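Long-range contacts in triosephosphate isomerase (Toxoplasma gondii, PDB 5UPR), which probably interconverts D-glyceraldehyde 3-phosphate and dihydroxyacetone phosphate, a step of glycolysis and gluconeogenesis, working as a homodimer of TIM barrels: residues V29-N33 with V56-Q62; I53-Q57 with E92-P96; V37-V42 with I258-Q263; P87-K91 with A126-L132. One frame throughout, in Å; residues are numbered along the deposited sequence.

Contact 1 of 4, residues V29-N33 with V56-Q62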
loop_
_atom_site.group_PDB
_atom_site.type_symbol
_atom_site.label_atom_id
_atom_site.label_comp_id
_atom_site.label_asym_id
_atom_site.label_seq_id
_atom_site.Cartn_x
_atom_site.Cartn_y
_atom_site.Cartn_z
ATOM N N VAL A 29 1.941 10.703 18.425
ATOM C CA VAL A 29 0.586 10.851 18.930
ATOM C C VAL A 29 0.613 11.641 20.265
ATOM O O VAL A 29 -0.197 12.557 20.462
ATOM C CB VAL A 29 -0.094 9.475 19.136
ATOM C CG1 VAL A 29 -1.361 9.604 20.001
ATOM C CG2 VAL A 29 -0.445 8.808 17.814
ATOM N N ASP A 30 1.554 11.293 21.154
ATOM C CA ASP A 30 1.708 12.024 22.431
ATOM C C ASP A 30 2.028 13.521 22.185
ATOM O O ASP A 30 1.511 14.394 22.863
ATOM C CB ASP A 30 2.822 11.431 23.282
ATOM C CG ASP A 30 2.489 9.999 23.832
ATOM O OD1 ASP A 30 1.339 9.514 23.696
ATOM O OD2 ASP A 30 3.396 9.322 24.352
HETATM N N MSE A 31 2.873 13.819 21.207
HETATM C CA MSE A 31 3.156 15.219 20.849
HETATM C C MSE A 31 1.890 15.912 20.410
HETATM O O MSE A 31 1.657 17.041 20.805
HETATM C CB MSE A 31 4.144 15.292 19.687
HETATM C CG MSE A 31 4.536 16.703 19.272
HETATM SE SE MSE A 31 5.381 16.531 17.521
HETATM C CE MSE A 31 3.710 16.291 16.569
ATOM N N LEU A 32 1.065 15.256 19.596
ATOM C CA LEU A 32 -0.148 15.908 19.073
ATOM C C LEU A 32 -1.179 16.113 20.204
ATOM O O LEU A 32 -1.821 17.181 20.274
ATOM C CB LEU A 32 -0.744 15.095 17.934
ATOM C CG LEU A 32 0.099 15.047 16.632
ATOM C CD1 LEU A 32 -0.360 13.889 15.780
ATOM C CD2 LEU A 32 0.060 16.378 15.838
ATOM N N ASN A 33 -1.294 15.103 21.098
ATOM C CA ASN A 33 -2.214 15.176 22.237
ATOM C C ASN A 33 -1.825 16.246 23.279
ATOM O O ASN A 33 -2.700 16.839 23.877
ATOM C CB ASN A 33 -2.332 13.819 22.962
ATOM C CG ASN A 33 -3.151 12.795 22.183
ATOM O OD1 ASN A 33 -3.962 13.138 21.331
ATOM N ND2 ASN A 33 -2.966 11.546 22.504
ATOM N N VAL A 56 -2.856 4.930 15.815
ATOM C CA VAL A 56 -3.091 6.368 15.907
ATOM C C VAL A 56 -4.572 6.633 16.212
ATOM O O VAL A 56 -4.891 7.433 17.113
ATOM C CB VAL A 56 -2.670 7.098 14.609
ATOM C CG1 VAL A 56 -3.009 8.554 14.655
ATOM C CG2 VAL A 56 -1.189 6.956 14.368
ATOM N N GLN A 57 -5.480 5.939 15.492
ATOM C CA GLN A 57 -6.922 6.085 15.754
ATOM C C GLN A 57 -7.287 5.735 17.204
ATOM O O GLN A 57 -8.171 6.375 17.795
ATOM C CB GLN A 57 -7.769 5.184 14.855
ATOM C CG GLN A 57 -7.742 5.518 13.417
ATOM C CD GLN A 57 -8.501 4.533 12.572
ATOM O OE1 GLN A 57 -8.168 3.329 12.537
ATOM N NE2 GLN A 57 -9.539 5.016 11.929
ATOM N N ASP A 58 -6.631 4.721 17.778
ATOM C CA ASP A 58 -6.937 4.332 19.152
ATOM C C ASP A 58 -6.458 5.267 20.234
ATOM O O ASP A 58 -7.085 5.302 21.304
ATOM C CB ASP A 58 -6.322 2.969 19.478
ATOM C CG ASP A 58 -6.973 1.823 18.688
ATOM O OD1 ASP A 58 -7.897 2.068 17.836
ATOM O OD2 ASP A 58 -6.515 0.691 18.888
ATOM N N SER A 59 -5.334 5.964 20.025
ATOM C CA SER A 59 -4.724 6.792 21.064
ATOM C C SER A 59 -4.838 8.307 20.844
ATOM O O SER A 59 -4.589 9.083 21.776
ATOM C CB SER A 59 -3.260 6.393 21.285
ATOM O OG SER A 59 -2.557 6.416 20.063
ATOM N N LEU A 60 -5.240 8.748 19.666
ATOM C CA LEU A 60 -5.342 10.180 19.409
ATOM C C LEU A 60 -6.578 10.710 20.098
ATOM O O LEU A 60 -7.622 10.102 20.026
ATOM C CB LEU A 60 -5.313 10.425 17.905
ATOM C CG LEU A 60 -5.042 11.750 17.229
ATOM C CD1 LEU A 60 -3.687 12.314 17.570
ATOM C CD2 LEU A 60 -5.134 11.483 15.735
ATOM N N ARG A 61 -6.424 11.815 20.830
ATOM C CA ARG A 61 -7.422 12.390 21.783
ATOM C C ARG A 61 -7.634 13.889 21.466
ATOM O O ARG A 61 -7.919 14.686 22.371
ATOM C CB ARG A 61 -6.923 12.392 23.271
ATOM C CG ARG A 61 -6.864 11.054 23.990
ATOM C CD ARG A 61 -5.559 10.949 24.762
ATOM N NE ARG A 61 -5.443 11.965 25.833
ATOM C CZ ARG A 61 -4.289 12.481 26.293
ATOM N NH1 ARG A 61 -3.104 12.115 25.778
ATOM N NH2 ARG A 61 -4.292 13.397 27.264
ATOM N N GLN A 62 -7.461 14.260 20.214
ATOM C CA GLN A 62 -7.710 15.596 19.704
ATOM C C GLN A 62 -8.709 15.278 18.602
ATOM O O GLN A 62 -8.315 14.605 17.663
ATOM C CB GLN A 62 -6.408 16.152 19.155
ATOM C CG GLN A 62 -5.513 16.588 20.273
ATOM C CD GLN A 62 -5.345 18.078 20.372
ATOM O OE1 GLN A 62 -6.077 18.857 19.779
ATOM N NE2 GLN A 62 -4.294 18.476 21.089
#
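Arg61 N donates to Asn33 OD1 at 2.8 Å, the donor tilted 29° from the carbonyl plane, just past the end of helix 53-59. The same amide uses its other polar atom too: Asn33 ND2 gives a hydrogen to Ser59 O, 3.0 Å away and nearly in the plane of the amide. Two bonds of opposite sense fix the rotation of the amide group and tie the last turn of helix 22-34 to the chain at the end of its neighbour. CG stands anti to the carbonyl carbon of Asn33 (chi1 -74°), which carries the amide across the gap. The Arg61 side chain, poorly ordered, bends back across Asn33 at about a right angle.

Nearer the start of both segments, aliphatic groups carry the contact. Val29 sets its CG1 methyl beside the Ser59 hydroxyl, 3.4 Å from OG, whose hydrogen-bond partner is Gln55 O one turn back in its own helix. The other branch, CG2, meets Val56 CG2 at 4.0 Å. Leu60 leaves helical geometry, yet its CD1 reaches back to Leu32 CB at 4.1 Å.

The two helices are consecutive outer helices of the TIM barrel. Val56 and Leu60 also rest on Val67 of strand 65-69, while Leu32 packs on Phe254 of helix 253-260, the helix on the other flank of helix 22-34.

Contact 2 of 4, residues I53-Q57 with E92-P96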
loop_
_atom_site.group_PDB
_atom_site.type_symbol
_atom_site.label_atom_id
_atom_site.label_comp_id
_atom_site.label_asym_id
_atom_site.label_seq_id
_atom_site.Cartn_x
_atom_site.Cartn_y
_atom_site.Cartn_z
ATOM N N ILE A 53 -1.926 3.082 11.288
ATOM C CA ILE A 53 -3.135 3.926 11.354
ATOM C C ILE A 53 -4.051 3.546 12.503
ATOM O O ILE A 53 -4.521 4.437 13.193
ATOM C CB ILE A 53 -3.908 3.922 10.027
ATOM C CG1 ILE A 53 -3.075 4.689 8.963
ATOM C CG2 ILE A 53 -5.240 4.608 10.229
ATOM C CD1 ILE A 53 -3.594 4.596 7.539
ATOM N N SER A 54 -4.285 2.236 12.726
ATOM C CA SER A 54 -5.214 1.869 13.816
ATOM C C SER A 54 -4.732 2.266 15.198
ATOM O O SER A 54 -5.537 2.665 16.044
ATOM C CB SER A 54 -5.596 0.389 13.797
ATOM O OG SER A 54 -4.514 -0.398 14.244
ATOM N N GLN A 55 -3.424 2.212 15.414
ATOM C CA GLN A 55 -2.809 2.639 16.671
ATOM C C GLN A 55 -3.021 4.161 16.891
ATOM O O GLN A 55 -3.342 4.616 17.998
ATOM C CB GLN A 55 -1.297 2.333 16.634
ATOM C CG GLN A 55 -0.496 2.814 17.853
ATOM C CD GLN A 55 1.013 2.642 17.710
ATOM O OE1 GLN A 55 1.491 1.902 16.877
ATOM N NE2 GLN A 55 1.752 3.341 18.520
ATOM N N VAL A 56 -2.856 4.930 15.815
ATOM C CA VAL A 56 -3.091 6.368 15.907
ATOM C C VAL A 56 -4.572 6.633 16.212
ATOM O O VAL A 56 -4.891 7.433 17.113
ATOM C CB VAL A 56 -2.670 7.098 14.609
ATOM C CG1 VAL A 56 -3.009 8.554 14.655
ATOM C CG2 VAL A 56 -1.189 6.956 14.368
ATOM N N GLN A 57 -5.480 5.939 15.492
ATOM C CA GLN A 57 -6.922 6.085 15.754
ATOM C C GLN A 57 -7.287 5.735 17.204
ATOM O O GLN A 57 -8.171 6.375 17.795
ATOM C CB GLN A 57 -7.769 5.184 14.855
ATOM C CG GLN A 57 -7.742 5.518 13.417
ATOM C CD GLN A 57 -8.501 4.533 12.572
ATOM O OE1 GLN A 57 -8.168 3.329 12.537
ATOM N NE2 GLN A 57 -9.539 5.016 11.929
ATOM N N GLU A 92 -14.635 2.261 5.688
ATOM C CA GLU A 92 -15.256 1.405 6.682
ATOM C C GLU A 92 -14.365 1.205 7.930
ATOM O O GLU A 92 -14.870 0.870 9.000
ATOM C CB GLU A 92 -15.598 0.062 6.062
ATOM C CG GLU A 92 -16.397 -0.856 6.939
ATOM C CD GLU A 92 -17.227 -1.943 6.190
ATOM O OE1 GLU A 92 -17.067 -2.249 4.957
ATOM O OE2 GLU A 92 -18.138 -2.512 6.906
ATOM N N LYS A 93 -13.070 1.427 7.822
ATOM C CA LYS A 93 -12.185 1.433 8.983
ATOM C C LYS A 93 -12.194 2.837 9.669
ATOM O O LYS A 93 -11.390 3.085 10.583
ATOM C CB LYS A 93 -10.778 1.008 8.518
ATOM C CG LYS A 93 -9.672 0.874 9.546
ATOM C CD LYS A 93 -10.028 -0.091 10.639
ATOM C CE LYS A 93 -8.827 -0.401 11.564
ATOM N NZ LYS A 93 -9.325 -0.881 12.896
ATOM N N ASN A 94 -13.127 3.730 9.270
ATOM C CA ASN A 94 -13.234 5.094 9.839
ATOM C C ASN A 94 -12.033 6.012 9.638
ATOM O O ASN A 94 -11.752 6.862 10.442
ATOM C CB ASN A 94 -13.599 5.068 11.327
ATOM C CG ASN A 94 -14.726 4.127 11.627
ATOM O OD1 ASN A 94 -15.871 4.318 11.210
ATOM N ND2 ASN A 94 -14.415 3.095 12.429
ATOM N N ILE A 95 -11.336 5.835 8.538
ATOM C CA ILE A 95 -10.266 6.707 8.122
ATOM C C ILE A 95 -10.895 7.732 7.175
ATOM O O ILE A 95 -11.374 7.338 6.110
ATOM C CB ILE A 95 -9.166 5.890 7.428
ATOM C CG1 ILE A 95 -8.569 4.864 8.403
ATOM C CG2 ILE A 95 -8.090 6.837 6.864
ATOM C CD1 ILE A 95 -7.783 3.745 7.739
ATOM N N PRO A 96 -10.886 9.051 7.553
ATOM C CA PRO A 96 -11.656 9.992 6.700
ATOM C C PRO A 96 -10.910 10.570 5.503
ATOM O O PRO A 96 -11.590 11.055 4.601
ATOM C CB PRO A 96 -12.074 11.104 7.660
ATOM C CG PRO A 96 -11.126 10.993 8.828
ATOM C CD PRO A 96 -10.546 9.621 8.869
HETATM O O HOH W 1 -9.339 1.558 14.096
HETATM O O HOH W 2 -10.243 7.766 12.541
#
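Gln57 reaches from helix 53-59 to Lys93 O in the backbone of a Schellman motif, the left-handed turn at Asn94 that ends helix 87-92 in this TIM barrel. In that motif Ile95 N returns to Ile90 O and Asn94 N to Lys91 O. Gln57 NE2 donates to Lys93 O at 3.0 Å in a nearly straight bond (170° at the hydrogen), with the acceptor almost in the plane of the amide. The side chain is extended beyond CG (chi2 175°), and this length takes the amide across to the turn.

Two waters add bridges. One accepts from Gln57 NE2 and donates to Asn94 O. The other donates to Gln57 OE1 and accepts from Lys93 NZ, so the amide oxygen and the ammonium group are joined through it. With a hydrogen bond at each end, the Gln57 amide is held in one orientation. The ammonium of Lys93 has a further partner, Thr22 OG1 of the second subunit. Lys93 CE lies 4.0 Å from Ser54 CB. Ser54 itself packs on Ser54 of the second subunit, which makes this contact part of the dimer interface.

Ile95 CG1 lies beside the amide, 3.7 Å from Gln57 NE2, and Ile95 packs on Leu51 of the second subunit. The apolar share of the contact falls to Ile53, which crosses Ile95 at about a right angle, its CG2 methyl meeting Ile95 CD1 at 3.7 Å.

Contact 3 of 4, residues V37-V42 with I258-Q263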
loop_
_atom_site.group_PDB
_atom_site.type_symbol
_atom_site.label_atom_id
_atom_site.label_comp_id
_atom_site.label_asym_id
_atom_site.label_seq_id
_atom_site.Cartn_x
_atom_site.Cartn_y
_atom_site.Cartn_z
ATOM N N VAL A 37 -0.768 24.340 21.762
ATOM C CA VAL A 37 -1.175 25.282 20.762
ATOM C C VAL A 37 -2.593 24.819 20.477
ATOM O O VAL A 37 -2.867 23.608 20.528
ATOM C CB VAL A 37 -0.244 25.141 19.518
ATOM C CG1 VAL A 37 -0.851 25.636 18.190
ATOM C CG2 VAL A 37 1.112 25.787 19.827
ATOM N N SER A 38 -3.495 25.765 20.265
ATOM C CA SER A 38 -4.872 25.391 19.932
ATOM C C SER A 38 -4.916 25.046 18.464
ATOM O O SER A 38 -4.289 25.715 17.679
ATOM C CB SER A 38 -5.878 26.488 20.255
ATOM O OG SER A 38 -7.172 26.016 19.928
ATOM N N PHE A 39 -5.618 23.983 18.111
ATOM C CA PHE A 39 -5.860 23.621 16.726
ATOM C C PHE A 39 -7.269 24.060 16.328
ATOM O O PHE A 39 -7.777 23.615 15.285
ATOM C CB PHE A 39 -5.746 22.085 16.502
ATOM C CG PHE A 39 -4.406 21.461 16.880
ATOM C CD1 PHE A 39 -3.294 22.188 17.322
ATOM C CD2 PHE A 39 -4.259 20.124 16.726
ATOM C CE1 PHE A 39 -2.112 21.564 17.643
ATOM C CE2 PHE A 39 -3.088 19.462 17.072
ATOM C CZ PHE A 39 -2.015 20.179 17.546
ATOM N N GLU A 40 -7.928 24.932 17.083
ATOM C CA GLU A 40 -9.337 25.288 16.776
ATOM C C GLU A 40 -9.560 25.855 15.352
ATOM O O GLU A 40 -10.551 25.519 14.712
ATOM C CB GLU A 40 -9.918 26.242 17.826
ATOM C CG GLU A 40 -10.252 25.585 19.153
ATOM C CD GLU A 40 -11.545 24.780 19.132
ATOM O OE1 GLU A 40 -12.404 25.076 19.984
ATOM O OE2 GLU A 40 -11.717 23.859 18.282
ATOM N N GLN A 41 -8.638 26.673 14.861
ATOM C CA GLN A 41 -8.809 27.341 13.595
ATOM C C GLN A 41 -8.276 26.581 12.347
ATOM O O GLN A 41 -8.332 27.092 11.245
ATOM C CB GLN A 41 -8.082 28.694 13.657
ATOM C CG GLN A 41 -8.387 29.573 14.845
ATOM C CD GLN A 41 -8.050 31.022 14.490
ATOM O OE1 GLN A 41 -8.788 31.636 13.715
ATOM N NE2 GLN A 41 -6.914 31.557 15.001
ATOM N N VAL A 42 -7.770 25.360 12.542
ATOM C CA VAL A 42 -7.020 24.624 11.540
ATOM C C VAL A 42 -7.493 23.165 11.522
ATOM O O VAL A 42 -7.591 22.516 12.572
ATOM C CB VAL A 42 -5.523 24.696 11.892
ATOM C CG1 VAL A 42 -4.706 23.892 10.905
ATOM C CG2 VAL A 42 -5.031 26.154 11.925
ATOM N N ILE A 258 1.645 24.161 12.175
ATOM C CA ILE A 258 0.218 24.287 12.463
ATOM C C ILE A 258 -0.086 25.679 12.987
ATOM O O ILE A 258 -1.007 26.351 12.513
ATOM C CB ILE A 258 -0.282 23.225 13.504
ATOM C CG1 ILE A 258 -0.230 21.813 12.922
ATOM C CG2 ILE A 258 -1.684 23.562 14.028
ATOM C CD1 ILE A 258 -0.279 20.709 13.981
ATOM N N ASP A 259 0.710 26.117 13.951
ATOM C CA ASP A 259 0.571 27.473 14.496
ATOM C C ASP A 259 0.711 28.600 13.448
ATOM O O ASP A 259 0.075 29.593 13.535
ATOM C CB ASP A 259 1.557 27.650 15.624
ATOM C CG ASP A 259 1.127 28.742 16.573
ATOM O OD1 ASP A 259 -0.060 28.779 17.023
ATOM O OD2 ASP A 259 1.996 29.568 16.866
ATOM N N ALA A 260 1.550 28.412 12.449
ATOM C CA ALA A 260 1.685 29.379 11.337
ATOM C C ALA A 260 0.464 29.497 10.425
ATOM O O ALA A 260 0.268 30.533 9.832
ATOM C CB ALA A 260 2.894 29.063 10.487
ATOM N N ALA A 261 -0.317 28.421 10.276
ATOM C CA ALA A 261 -1.516 28.432 9.453
ATOM C C ALA A 261 -2.801 29.074 10.151
ATOM O O ALA A 261 -3.905 28.610 10.031
ATOM C CB ALA A 261 -1.809 27.034 8.973
ATOM N N LYS A 262 -2.599 30.234 10.766
ATOM C CA LYS A 262 -3.620 31.082 11.398
ATOM C C LYS A 262 -3.313 32.521 11.025
ATOM O O LYS A 262 -2.141 32.953 10.892
ATOM C CB LYS A 262 -3.544 30.987 12.901
ATOM C CG LYS A 262 -3.701 29.581 13.412
ATOM C CD LYS A 262 -3.925 29.576 14.902
ATOM C CE LYS A 262 -2.649 29.528 15.709
ATOM N NZ LYS A 262 -2.725 28.355 16.643
ATOM N N GLN A 263 -4.378 33.254 10.868
ATOM C CA GLN A 263 -4.261 34.668 10.669
ATOM C C GLN A 263 -4.783 35.262 11.978
ATOM O O GLN A 263 -5.850 34.935 12.421
ATOM C CB GLN A 263 -5.096 35.040 9.481
ATOM C CG GLN A 263 -4.773 36.364 8.831
ATOM C CD GLN A 263 -5.742 36.610 7.695
ATOM O OE1 GLN A 263 -5.952 37.735 7.208
ATOM N NE2 GLN A 263 -6.399 35.550 7.305
#
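Ile258 CD1 lies over one face of the Phe39 ring, 4.0 Å from CZ, and Ile258 CG2 is 3.9 Å from Phe39 CD1. This packing joins the loop that leads into strand 42-47 to the end of helix 253-260, the last helix of the TIM barrel. Val42 puts CG2 at the turn beyond the helix, where it sits 3.3 Å from Ala261 O and 4.0 Å from Lys262 CG. Ile258, Val42 and Ala261 also share Val12 of strand 10-15, so the patch continues onto the barrel wall. Gln41 packs across the aliphatic part of Lys262, its NE2 3.6 Å from Lys262 CD. Val37 CG1 packs beside an ion pair, 3.4 Å from Asp259 OD1 and 3.6 Å from Lys262 NZ.

Turns shape both backbones. A type I turn runs from Phe39 to Val42, overlapped at its start by an ST turn in which Ser38 OG accepts the N-H of Glu40. In 258-263, Ala261 is the centre of an inverse gamma turn.

Charge and polar bonding centre on Lys262. Its chain is bent at chi3 (-89°) and chi4, which brings NZ back to Asp259 OD1 in a salt bridge of 2.7 Å within its own segment, met on the anti side of the carboxylate. The ammonium spans the gap as well, where Lys262 NZ makes a weak hydrogen bond to Ser38 O.

Contact 4 of 4, residues P87-K91 with A126-L132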
loop_
_atom_site.group_PDB
_atom_site.type_symbol
_atom_site.label_atom_id
_atom_site.label_comp_id
_atom_site.label_asym_id
_atom_site.label_seq_id
_atom_site.Cartn_x
_atom_site.Cartn_y
_atom_site.Cartn_z
ATOM N N PRO A 87 -10.684 2.199 -1.320
ATOM C CA PRO A 87 -11.282 3.294 -0.567
ATOM C C PRO A 87 -12.448 2.823 0.294
ATOM O O PRO A 87 -12.703 3.400 1.361
ATOM C CB PRO A 87 -11.727 4.261 -1.661
ATOM C CG PRO A 87 -11.696 3.466 -2.960
ATOM C CD PRO A 87 -10.591 2.470 -2.774
ATOM N N LYS A 88 -13.153 1.804 -0.139
ATOM C CA LYS A 88 -14.289 1.290 0.660
ATOM C C LYS A 88 -13.747 0.724 1.961
ATOM O O LYS A 88 -14.326 0.975 3.020
ATOM C CB LYS A 88 -15.031 0.238 -0.144
ATOM C CG LYS A 88 -16.263 -0.341 0.526
ATOM C CD LYS A 88 -16.945 -1.288 -0.472
ATOM C CE LYS A 88 -17.895 -2.210 0.165
ATOM N NZ LYS A 88 -19.190 -1.578 0.301
HETATM N N MSE A 89 -12.644 -0.032 1.905
HETATM C CA MSE A 89 -12.024 -0.579 3.129
HETATM C C MSE A 89 -11.597 0.524 4.075
HETATM O O MSE A 89 -11.807 0.447 5.319
HETATM C CB MSE A 89 -10.807 -1.435 2.708
HETATM C CG MSE A 89 -10.140 -2.047 3.911
HETATM SE SE MSE A 89 -8.516 -2.984 3.425
HETATM C CE MSE A 89 -9.332 -4.611 2.697
ATOM N N ILE A 90 -10.943 1.545 3.485
ATOM C CA ILE A 90 -10.370 2.647 4.258
ATOM C C ILE A 90 -11.537 3.375 4.968
ATOM O O ILE A 90 -11.507 3.611 6.154
ATOM C CB ILE A 90 -9.528 3.571 3.341
ATOM C CG1 ILE A 90 -8.219 2.846 2.944
ATOM C CG2 ILE A 90 -9.163 4.877 4.027
ATOM C CD1 ILE A 90 -7.535 3.467 1.735
ATOM N N LYS A 91 -12.595 3.678 4.226
ATOM C CA LYS A 91 -13.738 4.369 4.810
ATOM C C LYS A 91 -14.421 3.561 5.925
ATOM O O LYS A 91 -14.779 4.096 6.975
ATOM C CB LYS A 91 -14.771 4.703 3.705
ATOM C CG LYS A 91 -16.044 5.388 4.192
ATOM C CD LYS A 91 -15.703 6.769 4.693
ATOM C CE LYS A 91 -16.911 7.490 5.305
ATOM N NZ LYS A 91 -16.521 8.903 5.345
ATOM N N ALA A 126 -12.745 6.990 -7.283
ATOM C CA ALA A 126 -13.096 5.848 -6.455
ATOM C C ALA A 126 -13.201 6.236 -4.979
ATOM O O ALA A 126 -14.141 5.834 -4.264
ATOM C CB ALA A 126 -12.087 4.752 -6.636
ATOM N N ALA A 127 -12.239 7.060 -4.534
ATOM C CA ALA A 127 -12.198 7.534 -3.150
ATOM C C ALA A 127 -13.424 8.388 -2.817
ATOM O O ALA A 127 -14.107 8.194 -1.787
ATOM C CB ALA A 127 -10.914 8.293 -2.915
ATOM N N LEU A 128 -13.696 9.362 -3.697
ATOM C CA LEU A 128 -14.866 10.236 -3.487
ATOM C C LEU A 128 -16.168 9.475 -3.548
ATOM O O LEU A 128 -17.076 9.735 -2.738
ATOM C CB LEU A 128 -14.848 11.364 -4.522
ATOM C CG LEU A 128 -13.712 12.360 -4.530
ATOM C CD1 LEU A 128 -13.850 13.277 -5.755
ATOM C CD2 LEU A 128 -13.668 13.099 -3.184
ATOM N N ASN A 129 -16.296 8.536 -4.491
ATOM C CA ASN A 129 -17.483 7.645 -4.546
ATOM C C ASN A 129 -17.724 6.932 -3.219
ATOM O O ASN A 129 -18.834 6.664 -2.910
ATOM C CB ASN A 129 -17.380 6.547 -5.598
ATOM C CG ASN A 129 -17.524 7.041 -7.040
ATOM O OD1 ASN A 129 -17.940 8.194 -7.327
ATOM N ND2 ASN A 129 -17.182 6.127 -7.979
ATOM N N GLU A 130 -16.686 6.584 -2.464
ATOM C CA GLU A 130 -16.872 5.897 -1.179
ATOM C C GLU A 130 -16.912 6.847 0.024
ATOM O O GLU A 130 -16.761 6.389 1.146
ATOM C CB GLU A 130 -15.771 4.861 -0.986
ATOM C CG GLU A 130 -15.828 3.737 -1.992
ATOM C CD GLU A 130 -17.008 2.795 -1.835
ATOM O OE1 GLU A 130 -17.567 2.638 -0.704
ATOM O OE2 GLU A 130 -17.352 2.187 -2.860
ATOM N N GLY A 131 -17.122 8.142 -0.202
ATOM C CA GLY A 131 -17.241 9.083 0.919
ATOM C C GLY A 131 -15.933 9.562 1.585
ATOM O O GLY A 131 -16.010 10.218 2.596
ATOM N N LEU A 132 -14.771 9.315 0.970
ATOM C CA LEU A 132 -13.537 9.844 1.526
ATOM C C LEU A 132 -13.310 11.281 1.120
ATOM O O LEU A 132 -13.858 11.734 0.103
ATOM C CB LEU A 132 -12.289 9.029 1.076
ATOM C CG LEU A 132 -12.279 7.556 1.581
ATOM C CD1 LEU A 132 -11.153 6.822 0.904
ATOM C CD2 LEU A 132 -12.115 7.523 3.124
#
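Helix 87-92 starts against the end of helix 117-129, where Pro87 and Ala127 bring their CA atoms to 5.0 Å and a Schellman motif with Gly131 at positive phi closes the second helix. Pro87 packs directly there: its CB lies 3.6 Å from Ala127 CA, and its CG meets the Ala126 backbone and methyl. Leu132, the residue after the glycine, turns CD1 onto Pro87 CB at 3.7 Å and CD2 onto Lys91 CB at 3.9 Å.

Lys91 runs past Leu132 in the opposite direction, its CG 3.3 Å from Glu130 O. A bend at chi2 (67°) leads NZ to Gly131 O at 3.1 Å, a hydrogen bond that comes from above the carbonyl plane. Glu130 folds over the first turn of helix 87-92, and its OE1 lies 3.5 Å from Lys88 CG. The carboxylate is held elsewhere, through OE2 to Gln76 NE2.

The pair belongs to the outer layer of the barrel. Ile90, Ala127 and Leu132 all lean on Val98 of strand 97-100, Ala127 also touches Val134 of strand 133-138, and Ile90 packs on Leu51 of the second subunit.

How the contacts relate
All four contacts lie in the triosephosphate isomerase domain that makes up this chain, and join helices of the barrel's outer layer to each other or to loops between helix and strand. Contacts 1 and 2 share Val56 and Gln57 of helix 53-59, centres about 12 Å apart; contact 2 leads on to contact 4, about 13 Å between centres, where Ile95 O touches Leu132 CD2. Gln62 and Leu32 of contact 1 pack on Phe39 of contact 3. Along the chain, contact 1 closes before contact 4 opens, while contact 3 spans contacts 2 and 4. Contacts 3 and 4 lie farthest apart, about 28 Å between centres. Contacts 2 and 4 touch the second subunit, so this part of the layer faces it.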